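Local structure of S-adenosylmethionine dependent methyltransferase (Mesorhizobium loti, 3BKW) at residues F140-P152 / K189-L201. The protein probably transfers methyl groups from S-adenosylmethionine to an acceptor. Residues are numbered along the deposited sequence; the frame is centred on the assembly and turned at random.
Sequences FVFSTEHPIYMAP and KHHRTVGTTLNAL. With EDO (1,2-ethanediol), chain C; EDO (1,2-ethanediol), chain D; EDO (1,2-ethanediol), chain G.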
# COMPACT_ATOMS: atom_id res chain seq x y z
N PHE A 140 10.90 5.23 11.02
CA PHE A 140 10.60 6.39 10.19
C PHE A 140 9.08 6.36 10.02
O PHE A 140 8.56 5.40 9.46
CB PHE A 140 11.35 6.29 8.87
CG PHE A 140 11.14 7.46 7.93
CD1 PHE A 140 10.79 8.75 8.36
CD2 PHE A 140 11.43 7.28 6.58
CE1 PHE A 140 10.66 9.81 7.46
CE2 PHE A 140 11.32 8.34 5.69
CZ PHE A 140 10.94 9.59 6.13
N VAL A 141 8.41 7.38 10.54
CA VAL A 141 6.96 7.47 10.51
C VAL A 141 6.60 8.78 9.84
O VAL A 141 7.05 9.86 10.27
CB VAL A 141 6.38 7.39 11.93
CG1 VAL A 141 4.85 7.54 11.91
CG2 VAL A 141 6.78 6.09 12.60
N PHE A 142 5.84 8.71 8.75
CA PHE A 142 5.52 9.91 8.01
C PHE A 142 4.17 9.89 7.32
O PHE A 142 3.62 8.81 7.02
CB PHE A 142 6.64 10.19 6.99
CG PHE A 142 6.77 9.17 5.87
CD1 PHE A 142 6.10 9.37 4.66
CD2 PHE A 142 7.56 8.01 6.01
CE1 PHE A 142 6.23 8.45 3.59
CE2 PHE A 142 7.69 7.08 4.94
CZ PHE A 142 7.01 7.31 3.73
N SER A 143 3.66 11.09 7.06
CA SER A 143 2.43 11.29 6.32
C SER A 143 2.72 12.06 5.06
O SER A 143 3.60 12.93 5.03
CB SER A 143 1.39 12.03 7.15
OG SER A 143 1.87 13.31 7.53
N THR A 144 2.00 11.70 4.01
CA THR A 144 2.04 12.40 2.73
C THR A 144 0.63 12.45 2.16
O THR A 144 -0.25 11.71 2.58
CB THR A 144 2.98 11.69 1.69
OG1 THR A 144 2.63 10.29 1.58
CG2 THR A 144 4.46 11.81 2.09
N GLU A 145 0.41 13.31 1.18
CA GLU A 145 -0.82 13.28 0.41
C GLU A 145 -0.89 11.94 -0.29
O GLU A 145 0.11 11.43 -0.81
CB GLU A 145 -0.88 14.40 -0.63
CG GLU A 145 -1.21 15.74 -0.02
CD GLU A 145 -1.30 16.88 -0.99
OE1 GLU A 145 -1.43 16.64 -2.20
OE2 GLU A 145 -1.24 18.02 -0.52
N HIS A 146 -2.07 11.35 -0.26
CA HIS A 146 -2.31 10.03 -0.86
C HIS A 146 -2.31 10.16 -2.39
O HIS A 146 -2.75 11.19 -2.91
CB HIS A 146 -3.68 9.53 -0.40
CG HIS A 146 -3.92 8.08 -0.64
ND1 HIS A 146 -4.21 7.56 -1.89
CD2 HIS A 146 -3.96 7.03 0.22
CE1 HIS A 146 -4.39 6.26 -1.79
NE2 HIS A 146 -4.24 5.91 -0.53
N PRO A 147 -1.76 9.15 -3.12
CA PRO A 147 -1.83 9.26 -4.58
C PRO A 147 -3.25 9.39 -5.20
O PRO A 147 -3.39 9.98 -6.27
CB PRO A 147 -1.06 8.01 -5.06
CG PRO A 147 -1.07 7.10 -3.92
CD PRO A 147 -1.04 7.94 -2.70
N ILE A 148 -4.29 8.87 -4.55
CA ILE A 148 -5.67 9.08 -5.02
C ILE A 148 -5.99 10.58 -5.04
O ILE A 148 -6.61 11.08 -5.97
CB ILE A 148 -6.70 8.34 -4.15
CG1 ILE A 148 -6.65 6.85 -4.47
CG2 ILE A 148 -8.13 8.91 -4.39
CD1 ILE A 148 -7.42 5.99 -3.53
N TYR A 149 -5.55 11.29 -4.00
CA TYR A 149 -5.73 12.71 -3.88
C TYR A 149 -4.84 13.50 -4.86
O TYR A 149 -5.29 14.50 -5.44
CB TYR A 149 -5.48 13.13 -2.42
CG TYR A 149 -5.73 14.59 -2.15
CD1 TYR A 149 -7.01 15.07 -1.90
CD2 TYR A 149 -4.67 15.50 -2.12
CE1 TYR A 149 -7.24 16.44 -1.64
CE2 TYR A 149 -4.88 16.86 -1.88
CZ TYR A 149 -6.17 17.32 -1.62
OH TYR A 149 -6.38 18.67 -1.40
N MSE A 150 -3.59 13.07 -5.04
CA MSE A 150 -2.64 13.77 -5.92
C MSE A 150 -2.79 13.51 -7.42
O MSE A 150 -2.40 14.35 -8.23
CB MSE A 150 -1.20 13.40 -5.55
CG MSE A 150 -0.78 13.82 -4.17
SE MSE A 150 1.14 13.54 -3.94
CE MSE A 150 1.19 11.55 -4.08
N ALA A 151 -3.28 12.33 -7.78
CA ALA A 151 -3.37 11.92 -9.19
C ALA A 151 -4.07 12.83 -10.19
O ALA A 151 -3.52 13.12 -11.25
CB ALA A 151 -4.00 10.52 -9.30
N PRO A 152 -5.30 13.28 -9.87
CA PRO A 152 -6.09 13.94 -10.93
C PRO A 152 -5.56 15.26 -11.51
O PRO A 152 -4.98 16.07 -10.79
CB PRO A 152 -7.46 14.15 -10.26
CG PRO A 152 -7.47 13.28 -9.06
CD PRO A 152 -6.05 13.21 -8.61
N LYS A 189 4.03 19.22 -6.19
CA LYS A 189 4.05 17.94 -5.47
C LYS A 189 4.41 16.85 -6.43
O LYS A 189 4.30 17.02 -7.65
CB LYS A 189 2.73 17.68 -4.76
CG LYS A 189 1.47 17.67 -5.60
CD LYS A 189 0.28 17.67 -4.66
CE LYS A 189 -1.01 17.89 -5.35
NZ LYS A 189 -2.09 18.06 -4.30
N HIS A 190 4.85 15.72 -5.89
CA HIS A 190 5.33 14.59 -6.68
C HIS A 190 4.45 13.41 -6.47
O HIS A 190 4.40 12.82 -5.39
CB HIS A 190 6.79 14.33 -6.30
CG HIS A 190 7.65 15.49 -6.64
ND1 HIS A 190 8.16 15.70 -7.90
CD2 HIS A 190 7.96 16.59 -5.93
CE1 HIS A 190 8.82 16.84 -7.93
NE2 HIS A 190 8.72 17.40 -6.74
N HIS A 191 3.72 13.08 -7.54
CA HIS A 191 2.80 11.99 -7.53
C HIS A 191 3.56 10.69 -7.69
O HIS A 191 4.28 10.49 -8.67
CB HIS A 191 1.76 12.12 -8.64
CG HIS A 191 0.84 10.94 -8.71
ND1 HIS A 191 -0.06 10.63 -7.71
CD2 HIS A 191 0.70 9.99 -9.66
CE1 HIS A 191 -0.71 9.53 -8.05
NE2 HIS A 191 -0.26 9.12 -9.23
N ARG A 192 3.41 9.83 -6.68
CA ARG A 192 4.01 8.50 -6.66
C ARG A 192 2.95 7.59 -6.09
O ARG A 192 2.31 7.95 -5.09
CB ARG A 192 5.25 8.45 -5.76
CG ARG A 192 6.48 9.13 -6.36
CD ARG A 192 7.66 9.14 -5.39
NE ARG A 192 7.54 10.17 -4.34
CZ ARG A 192 8.18 11.35 -4.30
NH1 ARG A 192 9.08 11.71 -5.22
NH2 ARG A 192 7.96 12.15 -3.25
N THR A 193 2.79 6.41 -6.69
CA THR A 193 1.79 5.44 -6.22
C THR A 193 2.22 4.88 -4.85
O THR A 193 3.38 5.01 -4.45
CB THR A 193 1.63 4.29 -7.24
OG1 THR A 193 2.83 3.51 -7.27
CG2 THR A 193 1.27 4.81 -8.66
N VAL A 194 1.28 4.25 -4.14
CA VAL A 194 1.59 3.61 -2.84
C VAL A 194 2.72 2.58 -3.04
O VAL A 194 3.67 2.53 -2.27
CB VAL A 194 0.36 2.92 -2.19
CG1 VAL A 194 0.73 2.26 -0.84
CG2 VAL A 194 -0.81 3.91 -1.99
N GLY A 195 2.61 1.75 -4.08
CA GLY A 195 3.65 0.74 -4.37
C GLY A 195 5.02 1.36 -4.58
O GLY A 195 6.00 0.87 -4.04
N THR A 196 5.08 2.44 -5.35
CA THR A 196 6.36 3.12 -5.59
C THR A 196 6.99 3.59 -4.28
O THR A 196 8.16 3.39 -4.04
CB THR A 196 6.17 4.29 -6.55
OG1 THR A 196 5.81 3.78 -7.84
CG2 THR A 196 7.45 5.15 -6.66
N THR A 197 6.20 4.22 -3.42
CA THR A 197 6.69 4.69 -2.13
C THR A 197 7.20 3.55 -1.26
O THR A 197 8.28 3.64 -0.69
CB THR A 197 5.56 5.45 -1.39
OG1 THR A 197 5.23 6.60 -2.16
CG2 THR A 197 5.93 5.85 0.06
N LEU A 198 6.41 2.49 -1.16
CA LEU A 198 6.79 1.35 -0.34
C LEU A 198 8.00 0.60 -0.89
O LEU A 198 8.91 0.23 -0.13
CB LEU A 198 5.62 0.39 -0.14
CG LEU A 198 4.39 1.00 0.55
CD1 LEU A 198 3.28 -0.07 0.64
CD2 LEU A 198 4.68 1.60 1.91
N ASN A 199 8.03 0.40 -2.20
CA ASN A 199 9.18 -0.26 -2.84
C ASN A 199 10.48 0.53 -2.64
O ASN A 199 11.53 -0.05 -2.40
CB ASN A 199 8.92 -0.47 -4.32
CG ASN A 199 7.83 -1.49 -4.59
OD1 ASN A 199 7.47 -2.29 -3.72
ND2 ASN A 199 7.33 -1.48 -5.82
N ALA A 200 10.37 1.86 -2.69
CA ALA A 200 11.52 2.74 -2.46
C ALA A 200 12.03 2.63 -1.02
O ALA A 200 13.24 2.58 -0.79
CB ALA A 200 11.17 4.17 -2.80
N LEU A 201 11.12 2.54 -0.05
CA LEU A 201 11.51 2.28 1.34
C LEU A 201 12.24 0.95 1.48
O LEU A 201 13.28 0.88 2.11
CB LEU A 201 10.30 2.29 2.26
CG LEU A 201 9.68 3.65 2.59
CD1 LEU A 201 8.29 3.49 3.24
CD2 LEU A 201 10.61 4.42 3.51
C1 EDO C . 5.46 9.91 -1.34
O1 EDO C . 6.35 9.04 -2.08
C2 EDO C . 4.39 10.54 -2.24
O2 EDO C . 4.89 11.63 -3.00
C1 EDO D . 8.15 11.25 -9.20
O1 EDO D . 6.80 11.46 -8.80
C2 EDO D . 8.93 12.55 -9.00
O2 EDO D . 8.35 13.63 -9.76
C1 EDO G . 12.70 -3.21 -4.27
O1 EDO G . 12.33 -2.56 -3.05
C2 EDO G . 11.44 -3.56 -5.05
O2 EDO G . 10.55 -4.27 -4.19
O HOH W 1 -4.40 17.07 -5.65
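Pro147 and Met150 of the short helix 147-150 pack tightly on residues 189-194. Pro147 CB lies 3.4 Å from both Arg192 O and His191 CE1, its CG meets Val194 CG2 at 3.7 Å, and Met150 SE lies 3.6 Å from His190 O. His191 chi1 of 176° swings the ring away from its own backbone N and against the helix: Ala151 CA sits over one face in a CH-pi contact, 4.0 Å from the centroid. His191 NE2 donates to Tyr172 O; buried ND1 has no partner in the model. Extended Lys189 gives NZ to the syn lone pair of Glu145 OE1 (2.6 Å), a salt bridge, and makes a second with Asp181. The looser side holds an ethanediol, probably from the crystallisation liquor; Arg192 NE donates to its O1 (2.8 Å), which also shares a hydrogen bond with Thr197 OG1. Here Phe142 CZ approaches Thr197 CG2 only to 4.1 Å. A leucine in place of Arg192 would probably leave this diol and Val120 O without their guanidinium partner. Strand 140-145 runs between strands 108-114 and 236-242 of the Rossmann-like sheet; the axis of 194-201 passes 12.1 Å from its axis, at 149° between their directions, and Leu201 also touches Phe127 of helix 123-133.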